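Beta-lactamase (Klebsiella pneumoniae, PDB 6KBY) probably hydrolyses beta-lactam antibiotics to substituted beta-amino acids as a class C beta-lactamase, and holds adenosine monophosphate in its active-site pocket. Local coordinates at residues 74-78 / 276-280; 119-125 / 153-159; 161-166 / 223-227; 266-270 / 302-307. All blocks are in the same frame, centred on the assembly; numbering follows the deposited sequence.

Contact 1: residues 74-78 / 276-280; sequences KTFAA and DLMWE
NZ of K74, whose aliphatic chain passes obliquely over the M278 side chain, is hydrogen-bonded by three groups: OD1 of N158, OG of S71 and the backbone O of A227. This lysine lines the AMP pocket, and its place three residues after S71 is consistent with the lysine of the SxxK motif of this family. Nearer the backbone, CB of K74 lies 3.8 Å from SD of M278. The methionine is bent at chi2 (-66°), which brings SD against CB and CD of K74 after CG has come within 3.3 Å of the carbonyl O of K74. One turn further on, A78 fits its methyl against the loop. Its CB is 3.2 Å from the backbone O of L277 and 3.6 Å from CB of M278, while CG of L277 closes in at 3.9 Å from the same CB. M278 has a positive phi, and the weak bond from W279 N to L277 O across it fits a classic gamma turn, a kink that pushes the methionine at the helix. T75 meets W279 by a CH-pi contact: CG2 stands 3.6 Å from the centroid of the six-membered ring, only 9° off its normal. With chi1 at 69°, OG1 of T75 is tucked over its own helix, where it bonds to O of L72. No hydrogen bond crosses between the two segments. The buried residues 74-78 belong to helix 72-86, and the turn 276-280 joins strands 273-275 and 280-283; T161 and L164 of helix 158-171 cover M278 as well, and I319 and K321 of strand 317-325 touch W279.

Contact 2: residues 119-125 / 153-159; sequences HTSGLQL and HRVYSNI. With AMP (adenosine monophosphate), chain B.
The rings of H119 and Y156 lie side by side and point the same way, planes 44° apart and centroids 4.5 Å from each other. CD1 of Y156 sits over one face of the imidazole, 3.4 Å from NE2 of H119. R154 runs extended beside the same histidine, its guanidinium turned 75° to the ring, bonded through NE to Q275 and salt-bridged to E280. On the CD2 side of Y156, CD1 of L125 abuts the ring edge at 3.6 Å from CD2. With CG anti to the backbone N (chi1 -174°), the tyrosine ring passes between H119 and L125 and carries OH to 2.9 Å from O2P of AMP, in a bond whose proton has another acceptor within reach; K321 also bonds this hydroxyl.

Further along, O of L125 takes two donors of one residue, N158 N at 2.8 Å and N158 ND2 at 2.9 Å, which fixes the asparagine amide with OD1 left for K74. OG of S157 donates to O of Q124 at 2.7 Å, from above the carbonyl plane, and accepts from N of G160, capping helix 158-171. V155 N binds O of H119 at 2.8 Å, and water 2 joins the carbonyls of L123 and V155. Residues Y156, S157 and N158 form the Tyr-Xaa-Asn motif of class C beta-lactamases, here held by the neighbouring loop at the wall of the AMP pocket.

Contact 3: residues 161-166 / 223-227; sequences TGLLGM and LGNEA
G162 and L223 bring their backbones within 5.0 Å, CA to CA, where helix 158-171 passes the start of helix 224-228, L223 taking a left-handed conformation at the N-cap position. The glycine surface of the first helix then receives E226 as a knob among T161, G162, G165 and M166. CG of E226 settles 3.6 Å from O of G162 and 3.7 Å from CA of G165; the bare CA of G165 makes room for this CG, and that of G162 for CB of L223. A bend at chi2 (86°) swings the carboxylate across the helix, OE2 ending 3.6 Å from N of M166. L223 straddles the same turn with its two branches: CD1 is 3.9 Å from the carbonyl carbon of G162, and CD2 is 4.2 Å from CB of M166. T161 adds its methyl, CG2 being 3.7 Å from O of E226, while its OG1 bonds back to O of S157. Y176 of helix 176-187 also touches E226. The contact is thus made by shape: M166 N is already bound to O of G162, and even the glutamate contributes chiefly its methylenes. The two helices meet here by close fit at glycines, without a hydrogen bond between the segments.

Contact 4: residues 266-270 / 302-307; sequences GYFKS and SVATPI
The F268 ring meets the opposite strand along its CD2-CE2 side, with CD2 3.7 Å from CA of P306 and 3.9 Å from CB of A304. CE2 looks toward CG of the proline ring, and this side of the phenyl packs obliquely on P306 and A304, while T118 and T120 touch the ring from the loop that follows helix 113-117. Segments 266-270 and 305-307 run at 150° to each other, and F268 and P306 form a non-hydrogen-bonded antiparallel pair. Next to it, K269 and T305 are a hydrogen-bonded pair: K269 N reaches O of T305 at 2.8 Å and T305 N reaches O of K269 at 2.9 Å, both in the carbonyl plane. At the other end I307 N bonds to O of Y267 at 2.9 Å, from 50° above that carbonyl plane. The sheet side bearing K269 and T305 is also where CD1 of I307 crosses the lysine chain, 3.8 Å from CG of K269. Beyond the pair, OG of S270 stands at a polar junction. Its chi1 of -168° directs it across the gap, where it donates to O of V303 at 2.7 Å and is hydrogen-bonded to OG of S302 at 2.6 Å. Water 3 ties O of K269 to OG1 of T305. On its other side, Y267 and F268 both face Q275, a classic beta bulge in an inner strand of the antiparallel sheet, lying between strands 273-275 and 302-311.

How the contacts relate
Contacts 1, 2 and 3 gather round the AMP pocket, their centres 11 to 13 Å apart. Contact 1 joins helix 72-86 to the turn before strand 280-283, and the chain loop it closes encloses contacts 2 and 3, which follow one another and share helix 158-171. Contact 4, about 13 Å from contact 2 and 21 Å from contact 3 between centres, has its strand 302-311 paired with 153-154, one of the two edge strands, which belongs to contact 2. Contacts 1 and 4 interleave along the chain and meet where D276 touches G266. Contacts 1 and 2 thus join helices 72-86 and 158-171 to this sheet beside the AMP pocket, while contact 4 lies within the sheet.

Contact 1: residues 74-78 / 276-280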
loop_
_atom_site.group_PDB
_atom_site.type_symbol
_atom_site.label_atom_id
_atom_site.label_comp_id
_atom_site.label_asym_id
_atom_site.label_seq_id
_atom_site.Cartn_x
_atom_site.Cartn_y
_atom_site.Cartn_z
ATOM N N LYS A 74 3.909 0.834 -1.519
ATOM C CA LYS A 74 3.874 0.779 -2.977
ATOM C C LYS A 74 2.811 1.709 -3.540
ATOM O O LYS A 74 2.969 2.237 -4.650
ATOM C CB LYS A 74 3.615 -0.650 -3.453
ATOM C CG LYS A 74 4.678 -1.653 -3.028
ATOM C CD LYS A 74 4.534 -2.969 -3.782
ATOM C CE LYS A 74 5.772 -3.841 -3.639
ATOM N NZ LYS A 74 6.085 -4.112 -2.210
ATOM N N THR A 75 1.710 1.911 -2.805
ATOM C CA THR A 75 0.667 2.796 -3.310
ATOM C C THR A 75 1.122 4.249 -3.316
ATOM O O THR A 75 0.607 5.045 -4.104
ATOM C CB THR A 75 -0.647 2.651 -2.525
ATOM O OG1 THR A 75 -0.501 3.164 -1.190
ATOM C CG2 THR A 75 -1.124 1.209 -2.480
ATOM N N PHE A 76 2.066 4.612 -2.441
ATOM C CA PHE A 76 2.624 5.961 -2.474
ATOM C C PHE A 76 3.537 6.150 -3.679
ATOM O O PHE A 76 3.536 7.217 -4.297
ATOM C CB PHE A 76 3.341 6.272 -1.158
ATOM C CG PHE A 76 2.406 6.329 0.017
ATOM C CD1 PHE A 76 2.056 5.171 0.693
ATOM C CD2 PHE A 76 1.812 7.519 0.400
ATOM C CE1 PHE A 76 1.162 5.206 1.751
ATOM C CE2 PHE A 76 0.914 7.561 1.461
ATOM C CZ PHE A 76 0.593 6.402 2.134
ATOM N N ALA A 77 4.317 5.125 -4.028
ATOM C CA ALA A 77 5.102 5.184 -5.256
ATOM C C ALA A 77 4.192 5.359 -6.466
ATOM O O ALA A 77 4.491 6.149 -7.372
ATOM C CB ALA A 77 5.964 3.926 -5.396
ATOM N N ALA A 78 3.064 4.644 -6.490
ATOM C CA ALA A 78 2.109 4.796 -7.582
ATOM C C ALA A 78 1.476 6.179 -7.579
ATOM O O ALA A 78 1.296 6.782 -8.646
ATOM C CB ALA A 78 1.028 3.719 -7.505
ATOM N N ASP A 276 -4.638 -2.223 -10.659
ATOM C CA ASP A 276 -4.557 -0.796 -10.934
ATOM C C ASP A 276 -3.086 -0.372 -10.850
ATOM O O ASP A 276 -2.188 -1.208 -10.971
ATOM C CB ASP A 276 -5.426 -0.004 -9.949
ATOM C CG ASP A 276 -6.878 -0.481 -9.864
ATOM O OD1 ASP A 276 -7.401 -1.213 -10.734
ATOM O OD2 ASP A 276 -7.506 -0.074 -8.848
ATOM N N LEU A 277 -2.811 0.914 -10.633
ATOM C CA LEU A 277 -1.432 1.356 -10.430
ATOM C C LEU A 277 -1.136 1.092 -8.958
ATOM O O LEU A 277 -1.484 1.878 -8.065
ATOM C CB LEU A 277 -1.249 2.823 -10.810
ATOM C CG LEU A 277 0.171 3.157 -11.278
ATOM C CD1 LEU A 277 0.483 2.506 -12.623
ATOM C CD2 LEU A 277 0.397 4.661 -11.346
ATOM N N MET A 278 -0.527 -0.075 -8.709
ATOM C CA MET A 278 -0.250 -0.637 -7.384
ATOM C C MET A 278 -1.488 -1.047 -6.582
ATOM O O MET A 278 -1.507 -2.153 -6.034
ATOM C CB MET A 278 0.726 0.220 -6.571
ATOM C CG MET A 278 2.121 0.234 -7.182
ATOM S SD MET A 278 2.891 -1.390 -7.097
ATOM C CE MET A 278 3.975 -1.334 -8.526
ATOM N N TRP A 279 -2.518 -0.200 -6.490
ATOM C CA TRP A 279 -3.769 -0.647 -5.883
ATOM C C TRP A 279 -4.314 -1.852 -6.640
ATOM O O TRP A 279 -4.066 -2.023 -7.838
ATOM C CB TRP A 279 -4.822 0.463 -5.899
ATOM C CG TRP A 279 -4.531 1.610 -5.006
ATOM C CD1 TRP A 279 -4.143 2.858 -5.385
ATOM C CD2 TRP A 279 -4.626 1.631 -3.578
ATOM N NE1 TRP A 279 -3.985 3.657 -4.281
ATOM C CE2 TRP A 279 -4.277 2.926 -3.159
ATOM C CE3 TRP A 279 -4.971 0.678 -2.610
ATOM C CZ2 TRP A 279 -4.266 3.296 -1.814
ATOM C CZ3 TRP A 279 -4.960 1.048 -1.273
ATOM C CH2 TRP A 279 -4.602 2.342 -0.888
ATOM N N GLU A 280 -5.068 -2.686 -5.926
ATOM C CA GLU A 280 -5.730 -3.853 -6.483
ATOM C C GLU A 280 -7.206 -3.751 -6.139
ATOM O O GLU A 280 -7.558 -3.285 -5.051
ATOM C CB GLU A 280 -5.141 -5.128 -5.869
ATOM C CG GLU A 280 -3.637 -5.239 -6.084
ATOM C CD GLU A 280 -2.959 -6.214 -5.136
ATOM O OE1 GLU A 280 -3.666 -6.928 -4.388
ATOM O OE2 GLU A 280 -1.707 -6.257 -5.132
#

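Contact 2: residues 119-125 / 153-159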
loop_
_atom_site.group_PDB
_atom_site.type_symbol
_atom_site.label_atom_id
_atom_site.label_comp_id
_atom_site.label_asym_id
_atom_site.label_seq_id
_atom_site.Cartn_x
_atom_site.Cartn_y
_atom_site.Cartn_z
ATOM N N HIS A 119 3.116 -4.628 -11.879
ATOM C CA HIS A 119 3.746 -5.923 -11.619
ATOM C C HIS A 119 3.770 -6.815 -12.851
ATOM O O HIS A 119 3.782 -8.042 -12.730
ATOM C CB HIS A 119 3.118 -6.664 -10.440
ATOM C CG HIS A 119 3.055 -5.860 -9.190
ATOM N ND1 HIS A 119 4.177 -5.388 -8.543
ATOM C CD2 HIS A 119 1.988 -5.454 -8.459
ATOM C CE1 HIS A 119 3.797 -4.718 -7.465
ATOM N NE2 HIS A 119 2.476 -4.743 -7.391
ATOM N N THR A 120 3.813 -6.226 -14.044
ATOM C CA THR A 120 3.841 -7.020 -15.266
ATOM C C THR A 120 5.166 -6.934 -16.020
ATOM O O THR A 120 5.237 -7.364 -17.176
ATOM C CB THR A 120 2.649 -6.693 -16.178
ATOM O OG1 THR A 120 2.632 -5.292 -16.493
ATOM C CG2 THR A 120 1.331 -7.099 -15.520
ATOM N N SER A 121 6.229 -6.423 -15.392
ATOM C CA SER A 121 7.524 -6.454 -16.067
ATOM C C SER A 121 8.123 -7.851 -16.099
ATOM O O SER A 121 8.853 -8.184 -17.039
ATOM C CB SER A 121 8.527 -5.486 -15.433
ATOM O OG SER A 121 8.991 -5.948 -14.169
ATOM N N GLY A 122 7.854 -8.668 -15.083
ATOM C CA GLY A 122 8.537 -9.932 -14.909
ATOM C C GLY A 122 9.715 -9.898 -13.958
ATOM O O GLY A 122 10.320 -10.950 -13.715
ATOM N N LEU A 123 10.093 -8.729 -13.454
ATOM C CA LEU A 123 11.091 -8.671 -12.396
ATOM C C LEU A 123 10.624 -9.490 -11.199
ATOM O O LEU A 123 9.432 -9.524 -10.875
ATOM C CB LEU A 123 11.326 -7.223 -11.966
ATOM C CG LEU A 123 12.210 -6.401 -12.906
ATOM C CD1 LEU A 123 11.994 -4.920 -12.656
ATOM C CD2 LEU A 123 13.677 -6.775 -12.723
ATOM N N GLN A 124 11.578 -10.138 -10.536
ATOM C CA GLN A 124 11.264 -11.021 -9.424
ATOM C C GLN A 124 10.809 -10.220 -8.201
ATOM O O GLN A 124 10.905 -8.992 -8.138
ATOM C CB GLN A 124 12.477 -11.881 -9.078
ATOM C CG GLN A 124 13.623 -11.092 -8.487
ATOM C CD GLN A 124 14.871 -11.933 -8.369
ATOM O OE1 GLN A 124 15.199 -12.701 -9.280
ATOM N NE2 GLN A 124 15.580 -11.800 -7.258
ATOM N N LEU A 125 10.368 -10.958 -7.185
ATOM C CA LEU A 125 9.796 -10.344 -5.993
ATOM C C LEU A 125 10.820 -9.506 -5.236
ATOM O O LEU A 125 10.561 -8.343 -4.903
ATOM C CB LEU A 125 9.209 -11.437 -5.100
ATOM C CG LEU A 125 8.624 -10.990 -3.762
ATOM C CD1 LEU A 125 7.599 -9.885 -3.946
ATOM C CD2 LEU A 125 7.994 -12.179 -3.054
ATOM N N HIS A 153 2.497 -11.577 -17.971
ATOM C CA HIS A 153 2.321 -12.213 -16.674
ATOM C C HIS A 153 2.449 -11.179 -15.572
ATOM O O HIS A 153 3.093 -10.139 -15.732
ATOM C CB HIS A 153 3.348 -13.329 -16.465
ATOM C CG HIS A 153 3.139 -14.500 -17.368
ATOM N ND1 HIS A 153 3.522 -14.502 -18.693
ATOM C CD2 HIS A 153 2.543 -15.694 -17.145
ATOM C CE1 HIS A 153 3.187 -15.658 -19.242
ATOM N NE2 HIS A 153 2.600 -16.401 -18.321
ATOM N N ARG A 154 1.838 -11.494 -14.434
ATOM C CA ARG A 154 1.949 -10.687 -13.231
ATOM C C ARG A 154 2.850 -11.406 -12.239
ATOM O O ARG A 154 2.575 -12.552 -11.860
ATOM C CB ARG A 154 0.573 -10.455 -12.615
ATOM C CG ARG A 154 0.604 -9.543 -11.394
ATOM C CD ARG A 154 -0.773 -9.448 -10.747
ATOM N NE ARG A 154 -0.840 -8.516 -9.622
ATOM C CZ ARG A 154 -0.566 -8.827 -8.356
ATOM N NH1 ARG A 154 -0.179 -10.053 -8.032
ATOM N NH2 ARG A 154 -0.674 -7.901 -7.409
ATOM N N VAL A 155 3.915 -10.729 -11.826
ATOM C CA VAL A 155 4.813 -11.178 -10.774
ATOM C C VAL A 155 4.948 -9.991 -9.832
ATOM O O VAL A 155 5.592 -8.995 -10.169
ATOM C CB VAL A 155 6.185 -11.612 -11.312
ATOM C CG1 VAL A 155 7.108 -11.974 -10.163
ATOM C CG2 VAL A 155 6.036 -12.776 -12.293
ATOM N N TYR A 156 4.306 -10.071 -8.678
ATOM C CA TYR A 156 4.405 -9.003 -7.692
ATOM C C TYR A 156 5.879 -8.746 -7.388
ATOM O O TYR A 156 6.646 -9.687 -7.156
ATOM C CB TYR A 156 3.653 -9.465 -6.445
ATOM C CG TYR A 156 3.520 -8.447 -5.351
ATOM C CD1 TYR A 156 2.555 -7.456 -5.407
ATOM C CD2 TYR A 156 4.314 -8.524 -4.220
ATOM C CE1 TYR A 156 2.416 -6.541 -4.383
ATOM C CE2 TYR A 156 4.183 -7.607 -3.192
ATOM C CZ TYR A 156 3.235 -6.612 -3.290
ATOM O OH TYR A 156 3.083 -5.693 -2.274
ATOM N N SER A 157 6.298 -7.479 -7.423
ATOM C CA SER A 157 7.730 -7.191 -7.427
ATOM C C SER A 157 8.083 -5.945 -6.632
ATOM O O SER A 157 7.626 -4.842 -6.957
ATOM C CB SER A 157 8.251 -7.043 -8.856
ATOM O OG SER A 157 9.637 -6.719 -8.851
ATOM N N ASN A 158 8.963 -6.116 -5.641
ATOM C CA ASN A 158 9.553 -4.953 -4.988
ATOM C C ASN A 158 10.471 -4.191 -5.932
ATOM O O ASN A 158 10.570 -2.961 -5.842
ATOM C CB ASN A 158 10.312 -5.383 -3.739
ATOM C CG ASN A 158 9.384 -5.941 -2.694
ATOM O OD1 ASN A 158 8.551 -5.223 -2.165
ATOM N ND2 ASN A 158 9.448 -7.249 -2.466
ATOM N N ILE A 159 11.159 -4.898 -6.828
ATOM C CA ILE A 159 12.104 -4.242 -7.729
ATOM C C ILE A 159 11.367 -3.348 -8.712
ATOM O O ILE A 159 11.733 -2.187 -8.917
ATOM C CB ILE A 159 12.971 -5.272 -8.474
ATOM C CG1 ILE A 159 13.570 -6.316 -7.529
ATOM C CG2 ILE A 159 14.065 -4.551 -9.258
ATOM C CD1 ILE A 159 14.380 -7.394 -8.255
HETATM P P AMP B . 4.726 -6.092 0.891
HETATM O O1P AMP B . 4.460 -5.776 2.330
HETATM O O2P AMP B . 3.834 -7.086 0.195
HETATM O "O5'" AMP B . 6.250 -6.498 0.696
HETATM C "C5'" AMP B . 7.281 -5.712 1.276
HETATM C "C4'" AMP B . 7.941 -6.419 2.431
HETATM O "O4'" AMP B . 8.710 -7.552 1.942
HETATM C "C3'" AMP B . 8.950 -5.588 3.211
HETATM O "O3'" AMP B . 8.348 -4.751 4.181
HETATM C "C2'" AMP B . 9.884 -6.640 3.789
HETATM O "O2'" AMP B . 9.295 -7.271 4.919
HETATM C "C1'" AMP B . 9.933 -7.648 2.644
HETATM N N9 AMP B . 11.026 -7.349 1.699
HETATM C C8 AMP B . 10.874 -6.916 0.427
HETATM N N7 AMP B . 12.079 -6.737 -0.176
HETATM C C5 AMP B . 13.026 -7.057 0.729
HETATM C C6 AMP B . 14.505 -7.092 0.748
HETATM N N6 AMP B . 15.221 -6.734 -0.343
HETATM N N1 AMP B . 15.112 -7.485 1.893
HETATM C C2 AMP B . 14.407 -7.840 2.986
HETATM N N3 AMP B . 13.060 -7.833 3.037
HETATM C C4 AMP B . 12.328 -7.460 1.960
HETATM O O HOH W 1 4.950 -10.265 -17.997
HETATM O O HOH W 2 7.255 -8.309 -12.181
#

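Contact 3: residues 161-166 / 223-227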
loop_
_atom_site.group_PDB
_atom_site.type_symbol
_atom_site.label_atom_id
_atom_site.label_comp_id
_atom_site.label_asym_id
_atom_site.label_seq_id
_atom_site.Cartn_x
_atom_site.Cartn_y
_atom_site.Cartn_z
ATOM N N THR A 161 8.451 -2.001 -8.400
ATOM C CA THR A 161 7.930 -0.848 -7.671
ATOM C C THR A 161 9.028 0.168 -7.415
ATOM O O THR A 161 8.799 1.382 -7.496
ATOM C CB THR A 161 7.313 -1.284 -6.342
ATOM O OG1 THR A 161 6.395 -2.358 -6.555
ATOM C CG2 THR A 161 6.589 -0.120 -5.697
ATOM N N GLY A 162 10.229 -0.316 -7.098
ATOM C CA GLY A 162 11.359 0.580 -6.943
ATOM C C GLY A 162 11.603 1.417 -8.181
ATOM O O GLY A 162 11.802 2.631 -8.095
ATOM N N LEU A 163 11.585 0.777 -9.357
ATOM C CA LEU A 163 11.775 1.517 -10.601
ATOM C C LEU A 163 10.658 2.519 -10.829
ATOM O O LEU A 163 10.911 3.634 -11.293
ATOM C CB LEU A 163 11.871 0.559 -11.787
ATOM C CG LEU A 163 13.128 -0.306 -11.803
ATOM C CD1 LEU A 163 13.130 -1.248 -13.000
ATOM C CD2 LEU A 163 14.392 0.553 -11.787
ATOM N N LEU A 164 9.413 2.136 -10.534
ATOM C CA LEU A 164 8.294 3.057 -10.699
ATOM C C LEU A 164 8.525 4.345 -9.919
ATOM O O LEU A 164 8.389 5.452 -10.459
ATOM C CB LEU A 164 6.995 2.388 -10.247
ATOM C CG LEU A 164 5.735 3.250 -10.328
ATOM C CD1 LEU A 164 5.317 3.438 -11.783
ATOM C CD2 LEU A 164 4.615 2.632 -9.491
ATOM N N GLY A 165 8.857 4.218 -8.634
ATOM C CA GLY A 165 9.059 5.401 -7.814
ATOM C C GLY A 165 10.297 6.180 -8.208
ATOM O O GLY A 165 10.299 7.414 -8.199
ATOM N N MET A 166 11.370 5.471 -8.549
ATOM C CA MET A 166 12.603 6.125 -8.978
ATOM C C MET A 166 12.365 6.974 -10.221
ATOM O O MET A 166 12.815 8.125 -10.301
ATOM C CB MET A 166 13.654 5.051 -9.246
ATOM C CG MET A 166 15.033 5.553 -9.630
ATOM S SD MET A 166 16.084 4.188 -10.171
ATOM C CE MET A 166 15.579 4.054 -11.879
ATOM N N LEU A 223 16.405 1.108 -3.097
ATOM C CA LEU A 223 15.038 1.215 -3.620
ATOM C C LEU A 223 13.986 0.706 -2.638
ATOM O O LEU A 223 12.842 0.427 -3.027
ATOM C CB LEU A 223 14.864 0.572 -5.004
ATOM C CG LEU A 223 15.664 1.184 -6.157
ATOM C CD1 LEU A 223 15.292 0.525 -7.480
ATOM C CD2 LEU A 223 15.490 2.697 -6.244
ATOM N N GLY A 224 14.347 0.604 -1.356
ATOM C CA GLY A 224 13.409 0.122 -0.361
ATOM C C GLY A 224 12.349 1.124 0.036
ATOM O O GLY A 224 11.230 0.738 0.393
ATOM N N ASN A 225 12.669 2.415 -0.006
ATOM C CA ASN A 225 11.661 3.412 0.333
ATOM C C ASN A 225 10.433 3.259 -0.547
ATOM O O ASN A 225 9.294 3.327 -0.063
ATOM C CB ASN A 225 12.236 4.816 0.186
ATOM C CG ASN A 225 13.039 5.249 1.390
ATOM O OD1 ASN A 225 12.828 4.770 2.499
ATOM N ND2 ASN A 225 13.957 6.175 1.176
ATOM N N GLU A 226 10.658 3.056 -1.849
ATOM C CA GLU A 226 9.574 2.909 -2.813
ATOM C C GLU A 226 8.699 1.708 -2.491
ATOM O O GLU A 226 7.468 1.778 -2.610
ATOM C CB GLU A 226 10.180 2.703 -4.200
ATOM C CG GLU A 226 10.784 3.929 -4.859
ATOM C CD GLU A 226 12.232 4.217 -4.503
ATOM O OE1 GLU A 226 12.776 3.692 -3.505
ATOM O OE2 GLU A 226 12.833 5.016 -5.265
ATOM N N ALA A 227 9.319 0.587 -2.114
ATOM C CA ALA A 227 8.606 -0.676 -1.985
ATOM C C ALA A 227 8.040 -0.925 -0.597
ATOM O O ALA A 227 7.002 -1.585 -0.481
ATOM C CB ALA A 227 9.516 -1.841 -2.383
#

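Contact 4: residues 266-270 / 302-307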
loop_
_atom_site.group_PDB
_atom_site.type_symbol
_atom_site.label_atom_id
_atom_site.label_comp_id
_atom_site.label_asym_id
_atom_site.label_seq_id
_atom_site.Cartn_x
_atom_site.Cartn_y
_atom_site.Cartn_z
ATOM N N GLY A 266 -7.905 0.720 -13.911
ATOM C CA GLY A 266 -7.675 -0.709 -14.057
ATOM C C GLY A 266 -6.955 -1.043 -15.347
ATOM O O GLY A 266 -7.435 -0.725 -16.441
ATOM N N TYR A 267 -5.795 -1.689 -15.234
ATOM C CA TYR A 267 -4.918 -1.914 -16.376
ATOM C C TYR A 267 -4.779 -3.371 -16.783
ATOM O O TYR A 267 -4.550 -3.645 -17.967
ATOM C CB TYR A 267 -3.523 -1.347 -16.091
ATOM C CG TYR A 267 -3.487 0.153 -15.963
ATOM C CD1 TYR A 267 -3.729 0.962 -17.061
ATOM C CD2 TYR A 267 -3.209 0.765 -14.744
ATOM C CE1 TYR A 267 -3.688 2.333 -16.957
ATOM C CE2 TYR A 267 -3.161 2.144 -14.629
ATOM C CZ TYR A 267 -3.405 2.922 -15.740
ATOM O OH TYR A 267 -3.359 4.299 -15.669
ATOM N N PHE A 268 -4.876 -4.308 -15.843
ATOM C CA PHE A 268 -4.770 -5.723 -16.156
ATOM C C PHE A 268 -5.744 -6.492 -15.284
ATOM O O PHE A 268 -6.014 -6.113 -14.141
ATOM C CB PHE A 268 -3.366 -6.294 -15.883
ATOM C CG PHE A 268 -2.307 -5.805 -16.830
ATOM C CD1 PHE A 268 -1.626 -4.632 -16.567
ATOM C CD2 PHE A 268 -1.986 -6.522 -17.978
ATOM C CE1 PHE A 268 -0.659 -4.172 -17.439
ATOM C CE2 PHE A 268 -1.002 -6.070 -18.843
ATOM C CZ PHE A 268 -0.348 -4.897 -18.578
ATOM N N LYS A 269 -6.246 -7.593 -15.823
ATOM C CA LYS A 269 -6.940 -8.592 -15.031
ATOM C C LYS A 269 -5.987 -9.746 -14.781
ATOM O O LYS A 269 -5.239 -10.150 -15.674
ATOM C CB LYS A 269 -8.168 -9.122 -15.774
ATOM C CG LYS A 269 -9.336 -8.166 -15.776
ATOM C CD LYS A 269 -10.581 -8.859 -16.293
ATOM C CE LYS A 269 -11.473 -9.250 -15.136
ATOM N NZ LYS A 269 -12.889 -8.865 -15.377
ATOM N N SER A 270 -6.006 -10.269 -13.563
ATOM C CA SER A 270 -5.203 -11.440 -13.242
ATOM C C SER A 270 -5.917 -12.181 -12.128
ATOM O O SER A 270 -6.179 -11.599 -11.069
ATOM C CB SER A 270 -3.801 -11.022 -12.797
ATOM O OG SER A 270 -2.929 -12.137 -12.745
ATOM N N SER A 302 1.285 -15.250 -12.257
ATOM C CA SER A 302 -0.020 -15.504 -12.847
ATOM C C SER A 302 -0.072 -14.892 -14.240
ATOM O O SER A 302 0.725 -14.022 -14.594
ATOM C CB SER A 302 -1.147 -14.915 -11.990
ATOM O OG SER A 302 -0.926 -13.532 -11.754
ATOM N N VAL A 303 -1.027 -15.359 -15.042
ATOM C CA VAL A 303 -1.280 -14.743 -16.337
ATOM C C VAL A 303 -1.925 -13.380 -16.123
ATOM O O VAL A 303 -2.800 -13.218 -15.263
ATOM C CB VAL A 303 -2.188 -15.665 -17.172
ATOM C CG1 VAL A 303 -2.657 -14.969 -18.448
ATOM C CG2 VAL A 303 -1.462 -16.958 -17.506
ATOM N N ALA A 304 -1.503 -12.385 -16.904
ATOM C CA ALA A 304 -2.107 -11.059 -16.872
ATOM C C ALA A 304 -2.728 -10.767 -18.228
ATOM O O ALA A 304 -2.151 -11.099 -19.268
ATOM C CB ALA A 304 -1.069 -9.987 -16.543
ATOM N N THR A 305 -3.910 -10.163 -18.219
ATOM C CA THR A 305 -4.614 -9.844 -19.447
ATOM C C THR A 305 -4.885 -8.347 -19.484
ATOM O O THR A 305 -5.452 -7.806 -18.526
ATOM C CB THR A 305 -5.936 -10.623 -19.514
ATOM O OG1 THR A 305 -5.650 -12.030 -19.510
ATOM C CG2 THR A 305 -6.697 -10.276 -20.785
ATOM N N PRO A 306 -4.481 -7.642 -20.535
ATOM C CA PRO A 306 -4.660 -6.185 -20.550
ATOM C C PRO A 306 -6.129 -5.792 -20.530
ATOM O O PRO A 306 -6.998 -6.510 -21.027
ATOM C CB PRO A 306 -4.011 -5.759 -21.873
ATOM C CG PRO A 306 -3.195 -6.912 -22.302
ATOM C CD PRO A 306 -3.819 -8.135 -21.752
ATOM N N ILE A 307 -6.395 -4.631 -19.939
ATOM C CA ILE A 307 -7.676 -3.945 -20.056
ATOM C C ILE A 307 -7.397 -2.711 -20.904
ATOM O O ILE A 307 -6.777 -1.752 -20.437
ATOM C CB ILE A 307 -8.256 -3.566 -18.689
ATOM C CG1 ILE A 307 -8.360 -4.792 -17.777
ATOM C CG2 ILE A 307 -9.612 -2.907 -18.863
ATOM C CD1 ILE A 307 -8.674 -4.450 -16.330
HETATM O O HOH W 3 -5.676 -12.907 -16.952
#